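Local atomic coordinates of LAO/AO transport system kinase (Escherichia coli, PDB entry 2P67), a protein that belongs to the MeaB family of P-loop NTPases, with a parallel core sheet flanked by helices. Residues 59-64 with 151-156. Sequence-based numbering, arbitrary orientation. Where two conformers were deposited one is given.
Sequences LGVTGT and VVIVET
Leu-59 to Gly-63 pairs in parallel with Val-151 to Thr-156 at the buried centre of the P-loop NTPase sheet. Strand 57-63 lies between 151-157 and 172-177, and it leads into the probable Walker A loop, which begins near Gly-63. Five backbone hydrogen bonds join the pair. Leu-59 uses both its polar backbone atoms, its N giving to Val-152 O at 2.8 Å and its O taking from Val-154 N. Val-61 does the same between Val-154 O and Thr-156 N. The ladder lengthens toward the loop: Gly-63 N to Thr-156 O is 3.3 Å, with an N-H...O angle of 147°. CA-H...O contacts fill in between, such as Glu-155 CA to Val-61 O at 3.1 Å.

On the face that meets helix 69-82, Leu-59 CD1 reaches Val-151 CG1 at 3.7 Å. Val-61 CG2 touches Ile-153 CG2, also at 3.7 Å, and the two side chains cross at a slant. From the helix, Phe-76 touches Leu-59 and Ile-153, and Leu-73 touches Val-61. Glu-155 shares the face. Its CB lies 3.3 Å from Val-61 O. Its chi2 (95°) bends CD out of line, the end leads away from strand 57-63, and OE2 forms a salt bridge with Lys-69.

The other face carries Val-154, Thr-62 and Thr-156. Val-154 CG1 lies 4.0 Å from Gly-60 CA. The two threonines meet methyl to methyl, CG2 to CG2 at 4.2 Å. Thr-156 OG1, anti to its backbone N (chi1 -164°), is hydrogen-bonded to Val-92 O.

The bonding is thus backbone to backbone, with apolar contacts beside it. Glu-155 OE2 and Thr-156 OG1 find their partners outside the pair, and the Lys-69 bridge ties strand 151-157 to the start of the helix after the probable P-loop.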
loop_
_atom_site.group_PDB
_atom_site.type_symbol
_atom_site.label_atom_id
_atom_site.label_comp_id
_atom_site.label_asym_id
_atom_site.label_seq_id
_atom_site.Cartn_x
_atom_site.Cartn_y
_atom_site.Cartn_z
ATOM N N LEU A 59 4.754 1.867 21.991
ATOM C CA LEU A 59 3.377 2.170 21.603
ATOM C C LEU A 59 3.304 3.346 20.643
ATOM O O LEU A 59 4.042 4.332 20.807
ATOM C CB LEU A 59 2.536 2.500 22.849
ATOM C CG LEU A 59 2.486 1.439 23.952
ATOM C CD1 LEU A 59 1.649 1.953 25.134
ATOM C CD2 LEU A 59 1.926 0.117 23.433
ATOM N N GLY A 60 2.395 3.268 19.669
ATOM C CA GLY A 60 2.109 4.415 18.829
ATOM C C GLY A 60 0.713 4.898 19.130
ATOM O O GLY A 60 -0.235 4.088 19.267
ATOM N N VAL A 61 0.575 6.217 19.222
ATOM C CA VAL A 61 -0.720 6.820 19.498
ATOM C C VAL A 61 -0.948 7.973 18.500
ATOM O O VAL A 61 -0.170 8.923 18.465
ATOM C CB VAL A 61 -0.848 7.339 20.977
ATOM C CG1 VAL A 61 -2.158 8.082 21.167
ATOM C CG2 VAL A 61 -0.701 6.193 22.027
ATOM N N THR A 62 -1.994 7.881 17.688
ATOM C CA THR A 62 -2.399 9.030 16.873
ATOM C C THR A 62 -3.748 9.568 17.351
ATOM O O THR A 62 -4.558 8.842 17.910
ATOM C CB THR A 62 -2.433 8.724 15.346
ATOM O OG1 THR A 62 -3.404 7.690 15.049
ATOM C CG2 THR A 62 -1.072 8.305 14.855
ATOM N N GLY A 63 -3.978 10.860 17.159
ATOM C CA GLY A 63 -5.298 11.407 17.438
ATOM C C GLY A 63 -5.680 12.355 16.328
ATOM O O GLY A 63 -4.842 13.126 15.863
ATOM N N THR A 64 -6.933 12.278 15.885
ATOM C CA THR A 64 -7.456 13.258 14.934
ATOM C C THR A 64 -7.676 14.589 15.664
ATOM O O THR A 64 -7.792 14.611 16.897
ATOM C CB THR A 64 -8.771 12.770 14.272
ATOM O OG1 THR A 64 -9.728 12.440 15.288
ATOM C CG2 THR A 64 -8.517 11.544 13.401
ATOM N N VAL A 151 7.986 1.705 28.910
ATOM C CA VAL A 151 7.068 1.973 27.804
ATOM C C VAL A 151 7.543 3.253 27.131
ATOM O O VAL A 151 7.814 4.250 27.816
ATOM C CB VAL A 151 5.630 2.219 28.317
ATOM C CG1 VAL A 151 4.665 2.547 27.142
ATOM C CG2 VAL A 151 5.120 1.001 29.103
ATOM N N VAL A 152 7.682 3.207 25.813
ATOM C CA VAL A 152 7.919 4.411 25.010
ATOM C C VAL A 152 6.734 4.618 24.084
ATOM O O VAL A 152 6.359 3.699 23.344
ATOM C CB VAL A 152 9.182 4.312 24.116
ATOM C CG1 VAL A 152 9.489 5.680 23.484
ATOM C CG2 VAL A 152 10.370 3.816 24.915
ATOM N N ILE A 153 6.171 5.824 24.120
ATOM C CA ILE A 153 5.011 6.181 23.304
ATOM C C ILE A 153 5.423 7.203 22.271
ATOM O O ILE A 153 5.924 8.281 22.628
ATOM C CB ILE A 153 3.889 6.786 24.169
ATOM C CG1 ILE A 153 3.469 5.800 25.270
ATOM C CG2 ILE A 153 2.670 7.163 23.298
ATOM C CD1 ILE A 153 2.436 6.365 26.231
ATOM N N VAL A 154 5.237 6.869 20.996
ATOM C CA VAL A 154 5.443 7.847 19.949
ATOM C C VAL A 154 4.062 8.352 19.531
ATOM O O VAL A 154 3.141 7.562 19.261
ATOM C CB VAL A 154 6.321 7.300 18.775
ATOM C CG1 VAL A 154 5.651 6.123 18.032
ATOM C CG2 VAL A 154 6.711 8.427 17.811
ATOM N N GLU A 155 3.892 9.664 19.518
ATOM C CA GLU A 155 2.557 10.174 19.236
ATOM C C GLU A 155 2.558 11.296 18.215
ATOM O O GLU A 155 3.495 12.072 18.145
ATOM C CB GLU A 155 1.836 10.569 20.530
ATOM C CG GLU A 155 2.510 11.681 21.308
ATOM C CD GLU A 155 1.934 13.035 20.984
ATOM O OE1 GLU A 155 2.278 13.996 21.695
ATOM O OE2 GLU A 155 1.124 13.151 20.042
ATOM N N THR A 156 1.512 11.350 17.396
ATOM C CA THR A 156 1.372 12.445 16.454
ATOM C C THR A 156 -0.093 12.554 16.038
ATOM O O THR A 156 -0.910 11.716 16.397
ATOM C CB THR A 156 2.331 12.308 15.231
ATOM O OG1 THR A 156 2.443 13.566 14.533
ATOM C CG2 THR A 156 1.877 11.195 14.270
#